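Local coordinates for protein endo-beta-1,4-glucanase (Streptomyces sp., PDB 1OA4) that probably hydrolyses internal beta-1,4-glucosidic bonds of cellulose, as a family 12 glycoside hydrolase catalytic domain with a concanavalin-like jelly-roll fold, at residues S87-R92 with L211-F216; R16-N21 with N68-T73; V60-H65 with F216-N221. All blocks are in the same frame, centred on the assembly; numbering follows the deposited sequence.

Contact 1: S87-R92 with L211-F216; sequences SSVSYR and LAVNSF
A beta bulge interrupts the antiparallel pairing of 87-92 with 211-216, neighbouring strands whose short axes run 152° apart. The register slips by one between Ser90 and Tyr91. Ser90 N binds Ser215 O (3.1 Å), but Ser90 O takes the N-H of Asn214 (2.7 Å), and Ser215 N is buried without a partner. Asn214 chi1 of -63° swings its amide over Ser90, and Asn214 ND2 meets Ser90 OG at 3.1 Å, in the amide plane and nearly straight (170° at the hydrogen). Past the bulge, Arg92 N binds Ala212 O at 2.9 Å, and Ala212 N bonds a lone pair of Arg92 O. Ala212 CB lies over one guanidinium face, 3.7 Å from Arg92 CZ, while Arg92 NH2 reaches Glu40 and Gly210 O. On the face that carries Ser90 and Ser215, a water bridges Ser88 OG (2.9 Å) and Ser215 OG (2.7 Å); Ser88 OG also bonds Ser217 OG. The other face is largely apolar: Tyr91 and Val213 lie side by side, and Val89 stands beside the rim of Phe216. An antiparallel pair with one solvent-facing side and one turned to strands 98-108 and 194-204 is typical of a beta-sandwich sheet.

Contact 2: R16-N21 with N68-T73; sequences RYVVQN and NCAPRT
Arg16 NH1 and Thr73 OG1, one from each segment, grip the same oxygen, OD1 of Asp62, the first in a salt bridge and the second in a hydrogen bond. Direct contact between 16-21 and 68-73 is mostly packing. The Arg16 side chain sets out with CG opposite N (chi1 -178°), then bends at chi2 (62°), which lays the guanidinium against the type II turn of Ala70 to Thr73. That turn is closed by Thr73 N to Ala70 O, 3.2 Å, and Arg72 occupies its positive-phi position. One face of the Arg16 guanidinium has Thr73 N 4.0 Å above its plane, with Arg72 O on the same face; Tyr17 CE1 lies 3.9 Å above the opposite face. All three sit off-centre, toward the rim, and may limit the tilt of the group. Arg16 CD passes 3.3 Å from Pro71 O. The two guanidinium planes stand 80° apart, Arg16 NE being 4.8 Å from Arg72 NH2, and Arg72 NH1 turns to Asp15.

Ala70 CB sits tightly at 3.2 Å from Arg16 O. Val18 supplies the apolar part: its CG2, beside its own backbone N, lies 3.6 Å from Ala70 CA, and the Asn68 side chain comes head-on to that of Val18, with ND2 3.8 Å from Val18 CG2. Arg16 and Tyr17 together face Ile13, a classic beta bulge at the start of strand 17-20.

The chemistry implies a division of labour: Val18 and Ala70 pack apolar carbon, while the like charges of Arg16 and Arg72 are probably offset by separate aspartates, Asp62 and Asp15.

Contact 3: V60-H65 with F216-N221; sequences VYDGCH and FSSAVN
Asp62 CG and Ser218 OG both stand opposite their own backbone N (chi1 178° and 169°), and these extended torsions send the two side chains at each other across the gap between two sheets. Ser218 OG donates to Asp62 OD2 at 3.0 Å, using the anti lone pair, the one turned away from the other carboxylate oxygen, and Asp62 CB packs 3.6 Å from Ser218 CB. The methyl Val220 CG2 approaches Asp62 OD2 at 4.2 Å. Asp62 OD1, the oxygen held by the contact of 16-21 with 68-73, takes in addition a weak bond from Gly63 N, so both carboxylate oxygens of this buried side chain have donors. That gathering of donors would be expected to stabilise the ionised form.

Two residues back along each chain, Val60 meets Phe216 as the side chains slide past each other in opposite directions. Val60 CG1 touches Phe216 CG at 3.7 Å and makes an off-centre CH-pi contact, 4.2 Å from the ring centroid and 30° off its normal. Val60 CG2 reaches CD2 of the Phe216 ring at 3.8 Å, and Val60 O lies 4.0 Å above the plane on the same face, toward the rim.

The backbones run in nearly the same direction but are too far apart to pair: the CA atoms of Asp62 and Ser218 are 6.3 Å apart. This is face-to-face sandwich packing. Strand 59-61 lies between 17-20 and 194-204 in one sheet, and strand 212-218 lies between 39-44 and 86-92 in the other, with the ring of Tyr17 meeting that of Phe216 edge-to-face.

Phe216 belongs to both contact 1 and contact 3: strand 212-218 pairs within its own sheet in the first and faces the second sheet in the other. Their centres lie about 13 Å apart, and Ser87 OG to Ser217 O (2.6 Å) ties them, as does packing of Val213 CG1 on Val60 CG1 (4.0 Å). Contacts 2 and 3, about 7 Å between centres, are joined by the Cys64-Cys69 disulfide and by Tyr61 OH to Asn68 O (2.7 Å). Contacts 1 and 2 are about 16 Å apart between centres, yet Tyr17 CE2 touches Phe216 O at 3.6 Å. Through strand 59-61, contact 3 joins the larger curved sheet, whose concave side probably carries the substrate cleft, as in family 12 relatives, to the sheet of contact 1.

Contact 1: S87-R92 with L211-F216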
loop_
_atom_site.group_PDB
_atom_site.type_symbol
_atom_site.label_atom_id
_atom_site.label_comp_id
_atom_site.label_asym_id
_atom_site.label_seq_id
_atom_site.Cartn_x
_atom_site.Cartn_y
_atom_site.Cartn_z
ATOM N N SER A 87 -8.799 -5.230 -7.622
ATOM C CA SER A 87 -7.469 -4.681 -7.788
ATOM C C SER A 87 -6.481 -5.800 -8.096
ATOM O O SER A 87 -6.734 -6.963 -7.770
ATOM C CB SER A 87 -7.050 -3.897 -6.528
ATOM O OG SER A 87 -5.815 -3.232 -6.709
ATOM N N SER A 88 -5.380 -5.452 -8.745
ATOM C CA SER A 88 -4.342 -6.422 -9.028
ATOM C C SER A 88 -2.983 -5.754 -8.982
ATOM O O SER A 88 -2.855 -4.553 -9.167
ATOM C CB SER A 88 -4.550 -7.037 -10.423
ATOM O OG SER A 88 -4.270 -6.082 -11.425
ATOM N N VAL A 89 -1.968 -6.564 -8.738
ATOM C CA VAL A 89 -0.597 -6.089 -8.765
ATOM C C VAL A 89 0.287 -7.257 -9.164
ATOM O O VAL A 89 -0.057 -8.419 -8.908
ATOM C CB VAL A 89 -0.149 -5.534 -7.372
ATOM C CG1 VAL A 89 0.028 -6.656 -6.362
ATOM C CG2 VAL A 89 1.104 -4.762 -7.491
ATOM N N SER A 90 1.397 -6.945 -9.814
ATOM C CA SER A 90 2.421 -7.929 -10.153
ATOM C C SER A 90 3.727 -7.306 -9.718
ATOM O O SER A 90 4.022 -6.166 -10.086
ATOM C CB SER A 90 2.434 -8.183 -11.647
ATOM O OG SER A 90 3.566 -8.981 -11.967
ATOM N N TYR A 91 4.501 -8.065 -8.942
ATOM C CA TYR A 91 5.745 -7.610 -8.347
ATOM C C TYR A 91 6.970 -8.386 -8.829
ATOM O O TYR A 91 6.885 -9.575 -9.153
ATOM C CB TYR A 91 5.697 -7.820 -6.828
ATOM C CG TYR A 91 4.870 -6.877 -5.989
ATOM C CD1 TYR A 91 5.218 -5.532 -5.874
ATOM C CD2 TYR A 91 3.819 -7.347 -5.224
ATOM C CE1 TYR A 91 4.509 -4.686 -5.028
ATOM C CE2 TYR A 91 3.099 -6.496 -4.389
ATOM C CZ TYR A 91 3.462 -5.184 -4.302
ATOM O OH TYR A 91 2.753 -4.367 -3.431
ATOM N N ARG A 92 8.107 -7.702 -8.855
ATOM C CA ARG A 92 9.387 -8.345 -9.099
ATOM C C ARG A 92 10.207 -8.120 -7.840
ATOM O O ARG A 92 10.395 -6.976 -7.406
ATOM C CB ARG A 92 10.096 -7.725 -10.297
ATOM C CG ARG A 92 11.301 -8.521 -10.720
ATOM C CD ARG A 92 11.984 -7.921 -11.925
ATOM N NE ARG A 92 12.750 -6.714 -11.652
ATOM C CZ ARG A 92 12.631 -5.572 -12.344
ATOM N NH1 ARG A 92 11.761 -5.495 -13.343
ATOM N NH2 ARG A 92 13.397 -4.523 -12.038
ATOM N N LEU A 211 13.806 -3.683 -7.163
ATOM C CA LEU A 211 12.406 -3.998 -6.882
ATOM C C LEU A 211 11.520 -3.249 -7.873
ATOM O O LEU A 211 11.820 -2.109 -8.256
ATOM C CB LEU A 211 12.033 -3.563 -5.465
ATOM C CG LEU A 211 12.729 -4.324 -4.332
ATOM C CD1 LEU A 211 12.395 -3.703 -2.984
ATOM C CD2 LEU A 211 12.333 -5.790 -4.348
ATOM N N ALA A 212 10.441 -3.894 -8.298
ATOM C CA ALA A 212 9.523 -3.290 -9.263
ATOM C C ALA A 212 8.073 -3.699 -9.091
ATOM O O ALA A 212 7.765 -4.818 -8.676
ATOM C CB ALA A 212 9.959 -3.635 -10.696
ATOM N N VAL A 213 7.184 -2.778 -9.438
ATOM C CA VAL A 213 5.788 -3.095 -9.612
ATOM C C VAL A 213 5.689 -3.217 -11.127
ATOM O O VAL A 213 5.988 -2.263 -11.842
ATOM C CB VAL A 213 4.848 -1.980 -9.091
ATOM C CG1 VAL A 213 3.422 -2.173 -9.611
ATOM C CG2 VAL A 213 4.851 -1.970 -7.583
ATOM N N ASN A 214 5.389 -4.419 -11.616
ATOM C CA ASN A 214 5.276 -4.651 -13.056
ATOM C C ASN A 214 3.980 -4.071 -13.636
ATOM O O ASN A 214 3.935 -3.635 -14.790
ATOM C CB ASN A 214 5.281 -6.154 -13.351
ATOM C CG ASN A 214 6.585 -6.859 -12.955
ATOM O OD1 ASN A 214 7.676 -6.380 -13.245
ATOM N ND2 ASN A 214 6.461 -8.013 -12.307
ATOM N N SER A 215 2.907 -4.146 -12.857
ATOM C CA SER A 215 1.606 -3.681 -13.276
ATOM C C SER A 215 0.723 -3.518 -12.057
ATOM O O SER A 215 1.005 -4.064 -10.986
ATOM C CB SER A 215 0.966 -4.676 -14.254
ATOM O OG SER A 215 0.755 -5.931 -13.640
ATOM N N PHE A 216 -0.362 -2.776 -12.231
ATOM C CA PHE A 216 -1.326 -2.517 -11.174
ATOM C C PHE A 216 -2.650 -2.121 -11.788
ATOM O O PHE A 216 -2.693 -1.436 -12.813
ATOM C CB PHE A 216 -0.821 -1.341 -10.324
ATOM C CG PHE A 216 -1.796 -0.843 -9.267
ATOM C CD1 PHE A 216 -1.922 -1.487 -8.052
ATOM C CD2 PHE A 216 -2.545 0.312 -9.482
ATOM C CE1 PHE A 216 -2.805 -1.008 -7.091
ATOM C CE2 PHE A 216 -3.435 0.790 -8.521
ATOM C CZ PHE A 216 -3.565 0.125 -7.324
HETATM O O HOH W 1 -1.470 -6.383 -12.207
#

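Contact 2: R16-N21 with N68-T73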
loop_
_atom_site.group_PDB
_atom_site.type_symbol
_atom_site.label_atom_id
_atom_site.label_comp_id
_atom_site.label_asym_id
_atom_site.label_seq_id
_atom_site.Cartn_x
_atom_site.Cartn_y
_atom_site.Cartn_z
ATOM N N ARG A 16 -4.377 7.214 -15.334
ATOM C CA ARG A 16 -5.336 6.608 -14.419
ATOM C C ARG A 16 -4.839 6.402 -12.988
ATOM O O ARG A 16 -5.652 6.407 -12.063
ATOM C CB ARG A 16 -5.814 5.254 -14.971
ATOM C CG ARG A 16 -6.862 4.553 -14.130
ATOM C CD ARG A 16 -8.156 5.362 -14.012
ATOM N NE ARG A 16 -9.177 4.719 -13.209
ATOM C CZ ARG A 16 -9.219 4.798 -11.879
ATOM N NH1 ARG A 16 -8.282 5.454 -11.221
ATOM N NH2 ARG A 16 -10.184 4.205 -11.217
ATOM N N TYR A 17 -3.548 6.163 -12.803
ATOM C CA TYR A 17 -3.022 5.894 -11.454
ATOM C C TYR A 17 -1.843 6.804 -11.153
ATOM O O TYR A 17 -1.079 7.175 -12.032
ATOM C CB TYR A 17 -2.581 4.419 -11.303
ATOM C CG TYR A 17 -3.645 3.413 -11.706
ATOM C CD1 TYR A 17 -4.823 3.275 -10.999
ATOM C CD2 TYR A 17 -3.467 2.597 -12.820
ATOM C CE1 TYR A 17 -5.806 2.364 -11.401
ATOM C CE2 TYR A 17 -4.417 1.693 -13.207
ATOM C CZ TYR A 17 -5.584 1.563 -12.509
ATOM O OH TYR A 17 -6.541 0.648 -12.922
ATOM N N VAL A 18 -1.716 7.171 -9.884
ATOM C CA VAL A 18 -0.617 7.994 -9.422
ATOM C C VAL A 18 0.527 7.088 -8.975
ATOM O O VAL A 18 0.282 6.055 -8.337
ATOM C CB VAL A 18 -1.036 8.857 -8.220
ATOM C CG1 VAL A 18 0.138 9.680 -7.715
ATOM C CG2 VAL A 18 -2.226 9.721 -8.579
ATOM N N VAL A 19 1.748 7.449 -9.356
ATOM C CA VAL A 19 2.946 6.775 -8.892
ATOM C C VAL A 19 3.705 7.811 -8.052
ATOM O O VAL A 19 3.888 8.964 -8.490
ATOM C CB VAL A 19 3.825 6.241 -10.038
ATOM C CG1 VAL A 19 5.063 5.579 -9.481
ATOM C CG2 VAL A 19 3.030 5.252 -10.923
ATOM N N GLN A 20 4.124 7.409 -6.852
ATOM C CA GLN A 20 4.754 8.313 -5.907
ATOM C C GLN A 20 6.041 7.732 -5.324
ATOM O O GLN A 20 6.112 6.552 -5.011
ATOM C CB GLN A 20 3.770 8.639 -4.771
ATOM C CG GLN A 20 3.227 7.431 -4.008
ATOM C CD GLN A 20 2.318 7.795 -2.831
ATOM O OE1 GLN A 20 2.148 8.980 -2.484
ATOM N NE2 GLN A 20 1.717 6.771 -2.226
ATOM N N ASN A 21 7.065 8.563 -5.226
ATOM C CA ASN A 21 8.334 8.179 -4.627
ATOM C C ASN A 21 8.092 8.011 -3.138
ATOM O O ASN A 21 8.601 7.078 -2.526
ATOM C CB ASN A 21 9.378 9.264 -4.881
ATOM C CG ASN A 21 10.804 8.795 -4.625
ATOM O OD1 ASN A 21 11.101 7.595 -4.689
ATOM N ND2 ASN A 21 11.701 9.747 -4.376
ATOM N N ASN A 68 -3.673 14.478 -3.645
ATOM C CA ASN A 68 -3.244 14.070 -4.984
ATOM C C ASN A 68 -4.105 12.868 -5.389
ATOM O O ASN A 68 -3.959 11.766 -4.837
ATOM C CB ASN A 68 -1.754 13.714 -4.983
ATOM C CG ASN A 68 -1.192 13.468 -6.389
ATOM O OD1 ASN A 68 0.039 13.404 -6.570
ATOM N ND2 ASN A 68 -2.077 13.322 -7.383
ATOM N N CYS A 69 -5.039 13.104 -6.312
ATOM C CA CYS A 69 -6.034 12.102 -6.686
ATOM C C CYS A 69 -5.772 11.528 -8.069
ATOM O O CYS A 69 -5.453 12.255 -9.024
ATOM C CB CYS A 69 -7.449 12.707 -6.644
ATOM S SG CYS A 69 -7.936 13.405 -5.029
ATOM N N ALA A 70 -5.909 10.222 -8.186
ATOM C CA ALA A 70 -5.731 9.591 -9.481
ATOM C C ALA A 70 -6.835 10.019 -10.462
ATOM O O ALA A 70 -7.990 10.199 -10.074
ATOM C CB ALA A 70 -5.734 8.085 -9.299
ATOM N N PRO A 71 -6.483 10.227 -11.727
ATOM C CA PRO A 71 -7.498 10.618 -12.712
ATOM C C PRO A 71 -8.653 9.649 -12.773
ATOM O O PRO A 71 -8.431 8.431 -12.823
ATOM C CB PRO A 71 -6.732 10.594 -14.039
ATOM C CG PRO A 71 -5.334 10.874 -13.662
ATOM C CD PRO A 71 -5.138 10.155 -12.315
ATOM N N ARG A 72 -9.860 10.209 -12.772
ATOM C CA ARG A 72 -11.113 9.474 -12.917
ATOM C C ARG A 72 -11.425 8.497 -11.805
ATOM O O ARG A 72 -12.284 7.628 -11.955
ATOM C CB ARG A 72 -11.162 8.769 -14.266
ATOM C CG ARG A 72 -11.262 9.739 -15.404
ATOM C CD ARG A 72 -11.403 9.067 -16.796
ATOM N NE ARG A 72 -10.489 7.940 -16.981
ATOM C CZ ARG A 72 -9.188 8.063 -17.211
ATOM N NH1 ARG A 72 -8.637 9.265 -17.288
ATOM N NH2 ARG A 72 -8.432 6.983 -17.383
ATOM N N THR A 73 -10.804 8.683 -10.643
ATOM C CA THR A 73 -11.051 7.766 -9.561
ATOM C C THR A 73 -12.484 7.953 -9.094
ATOM O O THR A 73 -13.036 9.057 -9.207
ATOM C CB THR A 73 -10.099 8.048 -8.361
ATOM O OG1 THR A 73 -10.340 7.082 -7.337
ATOM C CG2 THR A 73 -10.327 9.449 -7.742
#

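Contact 3: V60-H65 with F216-N221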
loop_
_atom_site.group_PDB
_atom_site.type_symbol
_atom_site.label_atom_id
_atom_site.label_comp_id
_atom_site.label_asym_id
_atom_site.label_seq_id
_atom_site.Cartn_x
_atom_site.Cartn_y
_atom_site.Cartn_z
ATOM N N VAL A 60 2.079 2.833 -6.257
ATOM C CA VAL A 60 1.147 3.272 -7.283
ATOM C C VAL A 60 -0.228 3.171 -6.647
ATOM O O VAL A 60 -0.466 2.277 -5.832
ATOM C CB VAL A 60 1.324 2.438 -8.567
ATOM C CG1 VAL A 60 1.303 0.935 -8.292
ATOM C CG2 VAL A 60 0.283 2.787 -9.587
ATOM N N TYR A 61 -1.137 4.088 -6.971
ATOM C CA TYR A 61 -2.453 4.056 -6.329
ATOM C C TYR A 61 -3.613 4.637 -7.122
ATOM O O TYR A 61 -3.423 5.382 -8.097
ATOM C CB TYR A 61 -2.392 4.763 -4.957
ATOM C CG TYR A 61 -2.180 6.276 -4.931
ATOM C CD1 TYR A 61 -3.258 7.154 -5.056
ATOM C CD2 TYR A 61 -0.923 6.821 -4.700
ATOM C CE1 TYR A 61 -3.085 8.534 -4.992
ATOM C CE2 TYR A 61 -0.738 8.202 -4.615
ATOM C CZ TYR A 61 -1.822 9.047 -4.782
ATOM O OH TYR A 61 -1.619 10.405 -4.711
ATOM N N ASP A 62 -4.802 4.272 -6.648
ATOM C CA ASP A 62 -6.085 4.790 -7.099
ATOM C C ASP A 62 -6.616 5.546 -5.885
ATOM O O ASP A 62 -6.249 5.235 -4.746
ATOM C CB ASP A 62 -6.981 3.619 -7.495
ATOM C CG ASP A 62 -8.374 4.034 -7.939
ATOM O OD1 ASP A 62 -8.581 5.183 -8.386
ATOM O OD2 ASP A 62 -9.334 3.238 -7.876
ATOM N N GLY A 63 -7.449 6.535 -6.112
ATOM C CA GLY A 63 -7.992 7.336 -5.030
ATOM C C GLY A 63 -7.182 8.580 -4.771
ATOM O O GLY A 63 -6.471 9.064 -5.639
ATOM N N CYS A 64 -7.337 9.118 -3.566
ATOM C CA CYS A 64 -6.679 10.345 -3.162
ATOM C C CYS A 64 -5.790 10.167 -1.937
ATOM O O CYS A 64 -6.213 9.598 -0.916
ATOM C CB CYS A 64 -7.735 11.376 -2.785
ATOM S SG CYS A 64 -8.862 11.852 -4.078
ATOM N N HIS A 65 -4.589 10.712 -2.032
ATOM C CA HIS A 65 -3.596 10.633 -0.958
ATOM C C HIS A 65 -3.000 12.024 -0.823
ATOM O O HIS A 65 -2.360 12.518 -1.740
ATOM C CB HIS A 65 -2.519 9.601 -1.318
ATOM C CG HIS A 65 -1.473 9.419 -0.256
ATOM N ND1 HIS A 65 -1.729 8.773 0.934
ATOM C CD2 HIS A 65 -0.144 9.690 -0.257
ATOM C CE1 HIS A 65 -0.629 8.750 1.665
ATOM N NE2 HIS A 65 0.354 9.290 0.962
ATOM N N PHE A 216 -0.362 -2.776 -12.231
ATOM C CA PHE A 216 -1.326 -2.517 -11.174
ATOM C C PHE A 216 -2.650 -2.121 -11.788
ATOM O O PHE A 216 -2.693 -1.436 -12.813
ATOM C CB PHE A 216 -0.821 -1.341 -10.324
ATOM C CG PHE A 216 -1.796 -0.843 -9.267
ATOM C CD1 PHE A 216 -1.922 -1.487 -8.052
ATOM C CD2 PHE A 216 -2.545 0.312 -9.482
ATOM C CE1 PHE A 216 -2.805 -1.008 -7.091
ATOM C CE2 PHE A 216 -3.435 0.790 -8.521
ATOM C CZ PHE A 216 -3.565 0.125 -7.324
ATOM N N SER A 217 -3.729 -2.517 -11.130
ATOM C CA SER A 217 -5.039 -2.050 -11.510
ATOM C C SER A 217 -5.877 -1.879 -10.259
ATOM O O SER A 217 -5.615 -2.505 -9.247
ATOM C CB SER A 217 -5.700 -3.025 -12.481
ATOM O OG SER A 217 -6.032 -4.248 -11.851
ATOM N N SER A 218 -6.894 -1.035 -10.368
ATOM C CA SER A 218 -7.842 -0.818 -9.306
ATOM C C SER A 218 -9.098 -0.205 -9.920
ATOM O O SER A 218 -9.010 0.701 -10.766
ATOM C CB SER A 218 -7.247 0.122 -8.287
ATOM O OG SER A 218 -8.243 0.530 -7.380
ATOM N N ALA A 219 -10.250 -0.731 -9.530
ATOM C CA ALA A 219 -11.538 -0.143 -9.890
ATOM C C ALA A 219 -12.414 -0.259 -8.647
ATOM O O ALA A 219 -12.281 -1.209 -7.889
ATOM C CB ALA A 219 -12.159 -0.874 -11.065
ATOM N N VAL A 220 -13.296 0.711 -8.433
ATOM C CA VAL A 220 -14.202 0.654 -7.301
ATOM C C VAL A 220 -15.613 0.890 -7.848
ATOM O O VAL A 220 -15.978 2.015 -8.208
ATOM C CB VAL A 220 -13.835 1.652 -6.176
ATOM C CG1 VAL A 220 -14.805 1.458 -5.031
ATOM C CG2 VAL A 220 -12.397 1.433 -5.708
ATOM N N ASN A 221 -16.373 -0.202 -7.937
ATOM C CA ASN A 221 -17.686 -0.218 -8.550
ATOM C C ASN A 221 -18.792 -0.019 -7.530
ATOM O O ASN A 221 -18.792 -0.649 -6.471
ATOM C CB ASN A 221 -17.882 -1.554 -9.258
ATOM C CG ASN A 221 -16.816 -1.808 -10.281
ATOM O OD1 ASN A 221 -16.056 -2.778 -10.191
ATOM N ND2 ASN A 221 -16.718 -0.913 -11.248
#